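Local coordinates for protein DNA polymerase III beta subunit (Streptococcus pyogenes, PDB 2AVT) that probably encircles DNA as a ring-shaped dimer and tethers the replicative polymerase to its template as a processivity factor, at residues N49-I54 / V202-S207; D174-A179 / P250-L255; F260-V265 / L292-N297; H273-A278 / I299-N304. All coordinates share one frame; numbering follows the deposited sequence.

Contact 1 of 4, residues N49-I54 / V202-S207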
loop_
_atom_site.group_PDB
_atom_site.type_symbol
_atom_site.label_atom_id
_atom_site.label_comp_id
_atom_site.label_asym_id
_atom_site.label_seq_id
_atom_site.Cartn_x
_atom_site.Cartn_y
_atom_site.Cartn_z
ATOM N N ASN A 49 8.150 12.755 18.215
ATOM C CA ASN A 49 9.102 12.721 17.110
ATOM C C ASN A 49 9.815 14.057 16.919
ATOM O O ASN A 49 10.335 14.322 15.840
ATOM C CB ASN A 49 8.377 12.365 15.814
ATOM C CG ASN A 49 7.338 13.423 15.410
ATOM O OD1 ASN A 49 7.253 14.491 16.010
ATOM N ND2 ASN A 49 6.559 13.121 14.392
ATOM N N GLY A 50 9.823 14.892 17.954
ATOM C CA GLY A 50 10.481 16.184 17.844
ATOM C C GLY A 50 9.577 17.298 17.330
ATOM O O GLY A 50 9.864 18.475 17.537
ATOM N N GLN A 51 8.490 16.932 16.657
ATOM C CA GLN A 51 7.547 17.917 16.127
ATOM C C GLN A 51 6.264 17.854 16.963
ATOM O O GLN A 51 5.757 18.888 17.417
ATOM C CB GLN A 51 7.237 17.615 14.659
ATOM C CG GLN A 51 6.650 18.784 13.865
ATOM C CD GLN A 51 7.681 19.859 13.552
ATOM O OE1 GLN A 51 8.702 19.590 12.923
ATOM N NE2 GLN A 51 7.416 21.080 13.986
ATOM N N ILE A 52 5.742 16.640 17.158
ATOM C CA ILE A 52 4.543 16.440 17.969
ATOM C C ILE A 52 4.807 15.425 19.072
ATOM O O ILE A 52 5.780 14.659 19.018
ATOM C CB ILE A 52 3.332 15.924 17.137
ATOM C CG1 ILE A 52 3.654 14.566 16.519
ATOM C CG2 ILE A 52 2.971 16.920 16.042
ATOM C CD1 ILE A 52 2.533 14.004 15.660
ATOM N N SER A 53 3.940 15.446 20.077
ATOM C CA SER A 53 3.998 14.524 21.196
ATOM C C SER A 53 2.558 14.150 21.509
ATOM O O SER A 53 1.672 15.020 21.546
ATOM C CB SER A 53 4.615 15.169 22.437
ATOM O OG SER A 53 5.982 15.485 22.232
ATOM N N ILE A 54 2.323 12.863 21.721
ATOM C CA ILE A 54 0.993 12.371 22.057
ATOM C C ILE A 54 1.023 11.626 23.381
ATOM O O ILE A 54 1.814 10.697 23.554
ATOM C CB ILE A 54 0.457 11.409 20.982
ATOM C CG1 ILE A 54 0.245 12.162 19.669
ATOM C CG2 ILE A 54 -0.870 10.793 21.436
ATOM C CD1 ILE A 54 -0.183 11.267 18.538
ATOM N N VAL A 202 1.568 29.727 13.824
ATOM C CA VAL A 202 1.764 29.023 12.572
ATOM C C VAL A 202 2.061 27.592 12.999
ATOM O O VAL A 202 3.011 27.344 13.741
ATOM C CB VAL A 202 2.952 29.598 11.779
ATOM C CG1 VAL A 202 3.127 28.830 10.479
ATOM C CG2 VAL A 202 2.716 31.083 11.491
ATOM N N LEU A 203 1.228 26.663 12.547
ATOM C CA LEU A 203 1.374 25.260 12.911
ATOM C C LEU A 203 1.768 24.417 11.709
ATOM O O LEU A 203 1.098 24.448 10.671
ATOM C CB LEU A 203 0.057 24.738 13.490
ATOM C CG LEU A 203 0.182 23.471 14.333
ATOM C CD1 LEU A 203 1.097 23.772 15.511
ATOM C CD2 LEU A 203 -1.174 23.028 14.838
ATOM N N PRO A 204 2.862 23.644 11.834
ATOM C CA PRO A 204 3.341 22.786 10.744
ATOM C C PRO A 204 2.162 21.985 10.211
ATOM O O PRO A 204 1.442 21.349 10.982
ATOM C CB PRO A 204 4.388 21.908 11.437
ATOM C CG PRO A 204 4.920 22.792 12.496
ATOM C CD PRO A 204 3.668 23.444 13.052
ATOM N N SER A 205 1.954 22.023 8.902
ATOM C CA SER A 205 0.829 21.325 8.302
ATOM C C SER A 205 0.764 19.833 8.587
ATOM O O SER A 205 -0.326 19.283 8.770
ATOM C CB SER A 205 0.808 21.565 6.793
ATOM O OG SER A 205 2.063 21.257 6.218
ATOM N N LYS A 206 1.912 19.164 8.620
ATOM C CA LYS A 206 1.895 17.731 8.875
ATOM C C LYS A 206 1.348 17.457 10.264
ATOM O O LYS A 206 0.627 16.487 10.474
ATOM C CB LYS A 206 3.300 17.132 8.753
ATOM C CG LYS A 206 3.291 15.608 8.796
ATOM C CD LYS A 206 4.639 15.018 8.410
ATOM C CE LYS A 206 4.495 13.546 8.047
ATOM N NZ LYS A 206 3.494 13.359 6.949
ATOM N N SER A 207 1.691 18.321 11.208
ATOM C CA SER A 207 1.232 18.164 12.575
ATOM C C SER A 207 -0.293 18.232 12.659
ATOM O O SER A 207 -0.901 17.592 13.512
ATOM C CB SER A 207 1.862 19.242 13.461
ATOM O OG SER A 207 3.277 19.121 13.467
#
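S207 and P204, at the start of helix 205-214, meet Q51 and I52 at the seam between the N-terminal and central domains. Here strand 52-59 pairs antiparallel with strand 238-243, so that one sheet runs through the N-terminal and central domains. The S207 side chain is short enough to follow whole. Its CB lies 3.6 Å from CG2 of I52. One bond further, OG touches two carbons, I52 CG2 and Q51 CG, each at 3.4 Å and approached from directions nearly at right angles. With OG anti to its own carbonyl carbon (chi1 -61°), beside the backbone N, the hydroxyl faces I52 and Q51. It is buried there and finds no hydrogen-bonding partner in the model; no hydrogen bond crosses between the segments, and the touching is van der Waals packing. I52 holds its CG1 between backbone N and carbonyl carbon (chi1 62°), a choice that leaves CG2 as the branch facing the serine; T242 of strand 238-243 touches both I52 and S207. Beside them the Q51 side chain, bent at chi2, crosses that of P204 obliquely. P204 itself occupies the N-cap position of the helix. The turn carrying Q51 and I52 is fixed from within by N49, in an Asx turn extended to an Asx motif: N49 OD1 accepts the backbone N-H of Q51 (N to OD1 2.8 Å) and, almost straight at 171°, the backbone N-H of I52 (N to OD1 2.9 Å).

Contact 2 of 4, residues D174-A179 / P250-L255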
loop_
_atom_site.group_PDB
_atom_site.type_symbol
_atom_site.label_atom_id
_atom_site.label_comp_id
_atom_site.label_asym_id
_atom_site.label_seq_id
_atom_site.Cartn_x
_atom_site.Cartn_y
_atom_site.Cartn_z
ATOM N N ASP A 174 -12.808 36.936 15.873
ATOM C CA ASP A 174 -12.607 36.656 14.460
ATOM C C ASP A 174 -11.480 35.633 14.281
ATOM O O ASP A 174 -10.314 35.927 14.549
ATOM C CB ASP A 174 -12.297 37.959 13.709
ATOM C CG ASP A 174 -13.481 38.919 13.696
ATOM O OD1 ASP A 174 -14.538 38.556 13.134
ATOM O OD2 ASP A 174 -13.358 40.032 14.249
ATOM N N PHE A 175 -11.850 34.438 13.829
ATOM C CA PHE A 175 -10.914 33.328 13.627
ATOM C C PHE A 175 -10.479 33.183 12.166
ATOM O O PHE A 175 -11.321 33.091 11.270
ATOM C CB PHE A 175 -11.591 32.028 14.088
ATOM C CG PHE A 175 -10.719 30.799 14.001
ATOM C CD1 PHE A 175 -10.552 30.132 12.798
ATOM C CD2 PHE A 175 -10.116 30.284 15.131
ATOM C CE1 PHE A 175 -9.802 28.968 12.725
ATOM C CE2 PHE A 175 -9.365 29.119 15.065
ATOM C CZ PHE A 175 -9.209 28.461 13.861
ATOM N N LYS A 176 -9.170 33.157 11.919
ATOM C CA LYS A 176 -8.685 32.976 10.550
ATOM C C LYS A 176 -7.636 31.859 10.455
ATOM O O LYS A 176 -6.704 31.793 11.249
ATOM C CB LYS A 176 -8.081 34.273 9.991
ATOM C CG LYS A 176 -7.588 34.132 8.549
ATOM C CD LYS A 176 -6.866 35.373 8.030
ATOM C CE LYS A 176 -5.570 35.629 8.791
ATOM N NZ LYS A 176 -4.857 36.847 8.299
ATOM N N ALA A 177 -7.816 30.974 9.483
ATOM C CA ALA A 177 -6.876 29.888 9.245
ATOM C C ALA A 177 -6.489 30.018 7.782
ATOM O O ALA A 177 -7.349 29.918 6.906
ATOM C CB ALA A 177 -7.534 28.533 9.497
ATOM N N VAL A 178 -5.206 30.261 7.518
ATOM C CA VAL A 178 -4.735 30.395 6.143
ATOM C C VAL A 178 -3.409 29.677 5.902
ATOM O O VAL A 178 -2.562 29.587 6.791
ATOM C CB VAL A 178 -4.550 31.880 5.748
ATOM C CG1 VAL A 178 -3.402 32.482 6.528
ATOM C CG2 VAL A 178 -4.290 31.987 4.255
ATOM N N ALA A 179 -3.244 29.164 4.687
ATOM C CA ALA A 179 -2.022 28.466 4.294
ATOM C C ALA A 179 -1.788 28.750 2.818
ATOM O O ALA A 179 -2.737 28.857 2.045
ATOM C CB ALA A 179 -2.158 26.962 4.523
ATOM N N PRO A 250 3.752 35.849 6.325
ATOM C CA PRO A 250 3.490 36.902 5.339
ATOM C C PRO A 250 2.082 37.491 5.406
ATOM O O PRO A 250 1.147 36.851 5.889
ATOM C CB PRO A 250 3.774 36.208 4.006
ATOM C CG PRO A 250 3.469 34.770 4.295
ATOM C CD PRO A 250 4.087 34.581 5.655
ATOM N N ASP A 251 1.951 38.727 4.930
ATOM C CA ASP A 251 0.669 39.422 4.912
ATOM C C ASP A 251 -0.156 38.808 3.789
ATOM O O ASP A 251 0.044 39.124 2.618
ATOM C CB ASP A 251 0.882 40.911 4.637
ATOM C CG ASP A 251 -0.408 41.703 4.682
ATOM O OD1 ASP A 251 -1.431 41.212 4.159
ATOM O OD2 ASP A 251 -0.393 42.826 5.232
ATOM N N THR A 252 -1.085 37.933 4.151
ATOM C CA THR A 252 -1.915 37.261 3.164
ATOM C C THR A 252 -3.255 37.957 2.902
ATOM O O THR A 252 -3.895 37.717 1.882
ATOM C CB THR A 252 -2.158 35.794 3.586
ATOM O OG1 THR A 252 -2.884 35.114 2.559
ATOM C CG2 THR A 252 -2.934 35.734 4.887
ATOM N N ASP A 253 -3.684 38.818 3.821
ATOM C CA ASP A 253 -4.942 39.533 3.623
ATOM C C ASP A 253 -4.792 40.404 2.381
ATOM O O ASP A 253 -5.726 40.557 1.592
ATOM C CB ASP A 253 -5.267 40.425 4.827
ATOM C CG ASP A 253 -5.468 39.636 6.103
ATOM O OD1 ASP A 253 -6.114 38.572 6.042
ATOM O OD2 ASP A 253 -4.993 40.084 7.169
ATOM N N ARG A 254 -3.593 40.956 2.215
ATOM C CA ARG A 254 -3.274 41.825 1.090
ATOM C C ARG A 254 -3.296 41.099 -0.250
ATOM O O ARG A 254 -3.013 41.700 -1.286
ATOM C CB ARG A 254 -1.906 42.469 1.310
ATOM N N LEU A 255 -3.637 39.813 -0.233
ATOM C CA LEU A 255 -3.686 39.019 -1.457
ATOM C C LEU A 255 -5.109 38.759 -1.940
ATOM O O LEU A 255 -5.315 38.347 -3.081
ATOM C CB LEU A 255 -2.969 37.678 -1.254
ATOM C CG LEU A 255 -1.443 37.707 -1.133
ATOM C CD1 LEU A 255 -0.920 36.302 -0.889
ATOM C CD2 LEU A 255 -0.840 38.281 -2.407
#
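K176 reaches from strand 174-180 to D253 in a salt bridge, NZ to OD1 3.1 Å. The lysine chain leaves the backbone extended and bends at chi3 (65°), which turns NZ to the aspartate. NZ meets OD1 on its syn side, 30° out of the carboxylate plane, while OD2 stands only slightly further off, at 3.4 Å from NZ. The charge therefore sits before both oxygens, although only the OD1 pair counts as a hydrogen bond. Alongside runs an apolar contact. V178 and T252 approach tip to tip, V178 CG1 to T252 CG2 3.7 Å, and M185 of strand 184-191 touches both. T252 OG1 is turned toward V178 CG2, at 3.8 Å; it is buried and has no hydrogen-bonding partner in the model. The backbone of T252 fares better: its carbonyl O accepts from L255 N at 3.0 Å. D251 OD1 takes the backbone N-H of R254 (N to OD1 2.9 Å, N-H...O 156°) in an Asx motif at the start of the 3-10 segment 253-255. On the strand side, K176 and V178 are paired through their backbones with V168 and H166. Segment 250-255 belongs to the loop that carries the chain from the central domain toward the C-terminal one, and this contact ties that loop to strand 174-180 of the central domain, in a sheet that continues into the C-terminal domain. Since D253 is exposed and K176 partly so, the ion pair lies at a partly exposed edge, where solvent probably weakens it, while the V178 and T252 methyls meet in a buried spot.

Contact 3 of 4, residues F260-V265 / L292-N297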
loop_
_atom_site.group_PDB
_atom_site.type_symbol
_atom_site.label_atom_id
_atom_site.label_comp_id
_atom_site.label_asym_id
_atom_site.label_seq_id
_atom_site.Cartn_x
_atom_site.Cartn_y
_atom_site.Cartn_z
ATOM N N PHE A 260 -14.276 40.884 -9.509
ATOM C CA PHE A 260 -14.020 39.867 -10.514
ATOM C C PHE A 260 -14.788 40.242 -11.771
ATOM O O PHE A 260 -15.858 40.843 -11.696
ATOM C CB PHE A 260 -14.462 38.495 -10.002
ATOM C CG PHE A 260 -15.913 38.420 -9.625
ATOM C CD1 PHE A 260 -16.322 38.715 -8.336
ATOM C CD2 PHE A 260 -16.867 38.036 -10.553
ATOM C CE1 PHE A 260 -17.655 38.623 -7.975
ATOM C CE2 PHE A 260 -18.201 37.942 -10.198
ATOM C CZ PHE A 260 -18.593 38.236 -8.906
ATOM N N GLU A 261 -14.231 39.895 -12.925
ATOM C CA GLU A 261 -14.851 40.216 -14.205
ATOM C C GLU A 261 -15.607 39.038 -14.786
ATOM O O GLU A 261 -16.449 39.203 -15.672
ATOM C CB GLU A 261 -13.777 40.651 -15.203
ATOM C CG GLU A 261 -13.016 41.897 -14.792
ATOM C CD GLU A 261 -13.852 43.149 -14.919
ATOM O OE1 GLU A 261 -14.280 43.463 -16.051
ATOM O OE2 GLU A 261 -14.081 43.819 -13.888
ATOM N N THR A 262 -15.295 37.847 -14.289
ATOM C CA THR A 262 -15.931 36.636 -14.774
ATOM C C THR A 262 -16.246 35.679 -13.634
ATOM O O THR A 262 -15.511 35.603 -12.651
ATOM C CB THR A 262 -15.019 35.911 -15.787
ATOM O OG1 THR A 262 -14.643 36.823 -16.828
ATOM C CG2 THR A 262 -15.740 34.726 -16.403
ATOM N N GLU A 263 -17.352 34.960 -13.774
ATOM C CA GLU A 263 -17.773 33.989 -12.777
ATOM C C GLU A 263 -18.372 32.790 -13.476
ATOM O O GLU A 263 -19.152 32.938 -14.414
ATOM C CB GLU A 263 -18.838 34.566 -11.837
ATOM C CG GLU A 263 -19.466 33.494 -10.934
ATOM C CD GLU A 263 -20.713 33.969 -10.204
ATOM O OE1 GLU A 263 -20.622 34.951 -9.436
ATOM O OE2 GLU A 263 -21.783 33.353 -10.399
ATOM N N VAL A 264 -18.002 31.600 -13.018
ATOM C CA VAL A 264 -18.540 30.373 -13.584
ATOM C C VAL A 264 -18.802 29.404 -12.443
ATOM O O VAL A 264 -18.041 29.348 -11.480
ATOM C CB VAL A 264 -17.561 29.705 -14.567
ATOM C CG1 VAL A 264 -18.253 28.532 -15.261
ATOM C CG2 VAL A 264 -17.062 30.718 -15.585
ATOM N N VAL A 265 -19.890 28.652 -12.547
ATOM C CA VAL A 265 -20.238 27.680 -11.523
ATOM C C VAL A 265 -20.208 26.302 -12.164
ATOM O O VAL A 265 -20.889 26.064 -13.161
ATOM C CB VAL A 265 -21.652 27.941 -10.941
ATOM C CG1 VAL A 265 -21.965 26.919 -9.862
ATOM C CG2 VAL A 265 -21.729 29.352 -10.365
ATOM N N LEU A 292 -7.714 27.286 -20.051
ATOM C CA LEU A 292 -9.157 27.404 -19.926
ATOM C C LEU A 292 -9.666 28.526 -20.824
ATOM O O LEU A 292 -9.269 29.680 -20.672
ATOM C CB LEU A 292 -9.523 27.684 -18.465
ATOM C CG LEU A 292 -10.938 27.331 -18.004
ATOM C CD1 LEU A 292 -11.217 25.866 -18.277
ATOM C CD2 LEU A 292 -11.075 27.626 -16.517
ATOM N N GLU A 293 -10.536 28.170 -21.765
ATOM C CA GLU A 293 -11.113 29.134 -22.698
ATOM C C GLU A 293 -12.584 29.372 -22.386
ATOM O O GLU A 293 -13.438 28.520 -22.638
ATOM C CB GLU A 293 -10.947 28.639 -24.138
ATOM C CG GLU A 293 -9.556 28.899 -24.715
ATOM C CD GLU A 293 -9.270 28.109 -25.980
ATOM O OE1 GLU A 293 -10.193 27.931 -26.804
ATOM O OE2 GLU A 293 -8.111 27.671 -26.156
ATOM N N ILE A 294 -12.868 30.549 -21.838
ATOM C CA ILE A 294 -14.221 30.928 -21.458
ATOM C C ILE A 294 -14.845 31.934 -22.417
ATOM O O ILE A 294 -14.344 33.048 -22.578
ATOM C CB ILE A 294 -14.236 31.544 -20.045
ATOM C CG1 ILE A 294 -13.730 30.524 -19.024
ATOM C CG2 ILE A 294 -15.640 31.992 -19.687
ATOM C CD1 ILE A 294 -13.583 31.091 -17.635
ATOM N N THR A 295 -15.938 31.534 -23.054
ATOM C CA THR A 295 -16.658 32.402 -23.976
ATOM C C THR A 295 -18.146 32.187 -23.750
ATOM O O THR A 295 -18.538 31.257 -23.045
ATOM C CB THR A 295 -16.332 32.078 -25.447
ATOM O OG1 THR A 295 -16.737 30.735 -25.742
ATOM C CG2 THR A 295 -14.843 32.233 -25.709
ATOM N N GLN A 296 -18.973 33.047 -24.339
ATOM C CA GLN A 296 -20.419 32.931 -24.191
ATOM C C GLN A 296 -20.914 31.509 -24.436
ATOM O O GLN A 296 -20.863 31.001 -25.559
ATOM C CB GLN A 296 -21.134 33.884 -25.155
ATOM C CG GLN A 296 -21.118 35.343 -24.733
ATOM C CD GLN A 296 -21.866 36.239 -25.710
ATOM O OE1 GLN A 296 -23.002 35.949 -26.094
ATOM N NE2 GLN A 296 -21.232 37.340 -26.109
ATOM N N ASN A 297 -21.389 30.869 -23.374
ATOM C CA ASN A 297 -21.911 29.511 -23.463
ATOM C C ASN A 297 -20.952 28.542 -24.156
ATOM O O ASN A 297 -21.335 27.823 -25.081
ATOM C CB ASN A 297 -23.248 29.529 -24.201
ATOM C CG ASN A 297 -24.085 30.739 -23.850
ATOM O OD1 ASN A 297 -24.280 31.058 -22.674
ATOM N ND2 ASN A 297 -24.588 31.424 -24.870
#
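No ring, amide or carboxylate takes part where V264 and I294 meet, and the flat groups stand beside the contact. The side chain of F350, on strand 345-350, is touched by I294 and L292, and F260 stacks its ring on that of H349. Between the two segments themselves only aliphatic branches approach. V264 CG2 and I294 CD1 come together tip to tip at 4.1 Å, I294 reaching out with CG1 anti to its carbonyl carbon (chi1 -61°) and its chain then extended. The other branch of I294 serves T262, CG2 to CG2 4.3 Å, so one isoleucine bridges two residues that share a face of strand 262-267. Strands 262-267 and 290-295 are the first two of a beta-alpha-beta-beta-beta unit, the building block of DNA polymerase III beta domains, and lie in different sheets; their side chains meet in the domain core. E261 and T262 form a classic beta bulge opposite F350. While the T262 methyl turns to the isoleucine, its hydroxyl OG1 is hydrogen-bonded to the carbonyl O of S323.

Contact 4 of 4, residues H273-A278 / I299-N304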
loop_
_atom_site.group_PDB
_atom_site.type_symbol
_atom_site.label_atom_id
_atom_site.label_comp_id
_atom_site.label_asym_id
_atom_site.label_seq_id
_atom_site.Cartn_x
_atom_site.Cartn_y
_atom_site.Cartn_z
ATOM N N HIS A 273 -12.618 15.802 -12.344
ATOM C CA HIS A 273 -12.320 14.705 -13.256
ATOM C C HIS A 273 -11.706 15.224 -14.552
ATOM O O HIS A 273 -10.776 14.623 -15.096
ATOM C CB HIS A 273 -13.587 13.900 -13.583
ATOM C CG HIS A 273 -14.110 13.091 -12.435
ATOM N ND1 HIS A 273 -13.315 12.692 -11.382
ATOM C CD2 HIS A 273 -15.339 12.577 -12.195
ATOM C CE1 HIS A 273 -14.034 11.967 -10.541
ATOM N NE2 HIS A 273 -15.266 11.884 -11.010
ATOM N N ALA A 274 -12.229 16.342 -15.046
ATOM C CA ALA A 274 -11.727 16.942 -16.276
ATOM C C ALA A 274 -10.281 17.371 -16.086
ATOM O O ALA A 274 -9.423 17.088 -16.922
ATOM C CB ALA A 274 -12.580 18.143 -16.658
ATOM N N MET A 275 -10.017 18.051 -14.976
ATOM C CA MET A 275 -8.680 18.529 -14.668
ATOM C C MET A 275 -7.693 17.391 -14.420
ATOM O O MET A 275 -6.492 17.547 -14.653
ATOM C CB MET A 275 -8.720 19.447 -13.447
ATOM C CG MET A 275 -9.523 20.714 -13.662
ATOM S SD MET A 275 -8.913 21.665 -15.063
ATOM C CE MET A 275 -10.061 21.155 -16.336
ATOM N N GLU A 276 -8.185 16.256 -13.936
ATOM C CA GLU A 276 -7.302 15.121 -13.689
ATOM C C GLU A 276 -6.763 14.604 -15.027
ATOM O O GLU A 276 -5.604 14.204 -15.120
ATOM C CB GLU A 276 -8.045 14.022 -12.913
ATOM C CG GLU A 276 -8.405 14.450 -11.486
ATOM C CD GLU A 276 -9.242 13.431 -10.727
ATOM O OE1 GLU A 276 -10.079 12.756 -11.355
ATOM O OE2 GLU A 276 -9.076 13.324 -9.493
ATOM N N ARG A 277 -7.597 14.636 -16.065
ATOM C CA ARG A 277 -7.174 14.197 -17.389
ATOM C C ARG A 277 -6.174 15.200 -17.944
ATOM O O ARG A 277 -5.207 14.831 -18.613
ATOM C CB ARG A 277 -8.353 14.125 -18.349
ATOM C CG ARG A 277 -9.423 13.147 -17.975
ATOM C CD ARG A 277 -10.474 13.113 -19.063
ATOM N NE ARG A 277 -11.699 12.490 -18.587
ATOM C CZ ARG A 277 -12.566 13.079 -17.773
ATOM N NH1 ARG A 277 -12.350 14.316 -17.355
ATOM N NH2 ARG A 277 -13.632 12.418 -17.352
ATOM N N ALA A 278 -6.424 16.475 -17.673
ATOM C CA ALA A 278 -5.548 17.535 -18.142
ATOM C C ALA A 278 -4.165 17.346 -17.541
ATOM O O ALA A 278 -3.154 17.606 -18.193
ATOM C CB ALA A 278 -6.112 18.895 -17.744
ATOM N N ILE A 299 -17.226 26.652 -22.626
ATOM C CA ILE A 299 -16.053 26.553 -21.767
ATOM C C ILE A 299 -15.307 25.276 -22.153
ATOM O O ILE A 299 -15.912 24.207 -22.255
ATOM C CB ILE A 299 -16.457 26.479 -20.285
ATOM C CG1 ILE A 299 -17.434 27.610 -19.961
ATOM C CG2 ILE A 299 -15.224 26.596 -19.401
ATOM C CD1 ILE A 299 -16.903 28.981 -20.302
ATOM N N SER A 300 -14.002 25.389 -22.376
ATOM C CA SER A 300 -13.211 24.230 -22.765
ATOM C C SER A 300 -11.805 24.220 -22.174
ATOM O O SER A 300 -11.216 25.270 -21.922
ATOM C CB SER A 300 -13.126 24.156 -24.291
ATOM O OG SER A 300 -12.504 25.317 -24.818
ATOM N N ALA A 301 -11.281 23.019 -21.953
ATOM C CA ALA A 301 -9.944 22.833 -21.402
ATOM C C ALA A 301 -9.021 22.348 -22.512
ATOM O O ALA A 301 -9.422 21.567 -23.371
ATOM C CB ALA A 301 -9.976 21.818 -20.267
ATOM N N HIS A 302 -7.776 22.808 -22.489
ATOM C CA HIS A 302 -6.828 22.433 -23.520
ATOM C C HIS A 302 -5.419 22.240 -22.982
ATOM O O HIS A 302 -4.933 23.014 -22.155
ATOM C CB HIS A 302 -6.809 23.505 -24.611
ATOM C CG HIS A 302 -8.171 23.897 -25.091
ATOM N ND1 HIS A 302 -8.980 23.047 -25.814
ATOM C CD2 HIS A 302 -8.884 25.034 -24.915
ATOM C CE1 HIS A 302 -10.132 23.645 -26.062
ATOM N NE2 HIS A 302 -10.099 24.852 -25.527
ATOM N N VAL A 303 -4.768 21.190 -23.463
ATOM C CA VAL A 303 -3.400 20.890 -23.072
ATOM C C VAL A 303 -2.706 20.383 -24.321
ATOM O O VAL A 303 -3.302 19.655 -25.116
ATOM C CB VAL A 303 -3.337 19.796 -21.987
ATOM C CG1 VAL A 303 -1.887 19.476 -21.658
ATOM C CG2 VAL A 303 -4.063 20.263 -20.736
ATOM N N ASN A 304 -1.454 20.774 -24.510
ATOM C CA ASN A 304 -0.733 20.320 -25.686
ATOM C C ASN A 304 0.708 19.979 -25.365
ATOM O O ASN A 304 1.545 20.868 -25.214
ATOM C CB ASN A 304 -0.772 21.385 -26.780
ATOM C CG ASN A 304 -0.404 20.828 -28.138
ATOM O OD1 ASN A 304 0.624 20.163 -28.290
ATOM N ND2 ASN A 304 -1.241 21.091 -29.137
#
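Helix 268-282 packs on strand 298-305 within the beta-alpha-beta-beta-beta unit of the C-terminal domain, with M275 and A278 of the helix resting on A301 and V303. The CB of M275 starts off pointing away from the strand, but bends at chi2 (-57°) and chi3 (98°) fold the chain back until its methyl CE lies 4.0 Å from A301 CB. A278 comes up beside V303: A278 CB is 3.9 Å from V303 CG2, and V303 CG2 also lies 3.8 Å from A278 O. The CA atoms of A278 and V303 stand 6.3 Å apart, a close approach with an alanine on the helix side. Two side-chain hydrogen bonds lie beside the contact, within the segments. H273 ND1 donates to E276 OE1 at 3.2 Å, one turn along the helix, the oxygen being met from above its carboxylate plane; E276 OE2 is also in a salt bridge with R272. On the side of the strand turned from the helix, S300 OG and H302 NE2 share a hydrogen bond of 2.6 Å. Around this core, L334 and I335 of helix 331-339 touch M275, V290 of strand 290-295 touches A278, and V311 of strand 309-314 touches V303, while R277 packs on P90 of the second subunit, placing the helix beside the dimer interface.

In the fold
Contacts 1 and 2 alternate along the chain and reach the same sheet; their centres are about 21 Å apart and their nearest atoms about 7 Å. Contact 1 joins the N-terminal domain to the central one, whereas contact 2 fastens the passage from the central to the C-terminal domain. Contacts 3 and 4 lie deep in the C-terminal domain, about 41 and 36 Å from contact 1 between centres. Their own centres are about 15 Å apart and they touch directly: E293 N and S300 O, 3.0 Å apart, probably form a hydrogen bond between neighbouring strands, and I294 CG2 packs on I299 CD1. R277 of contact 4 packs on P90 of the second subunit, consistent with a ring-shaped dimer.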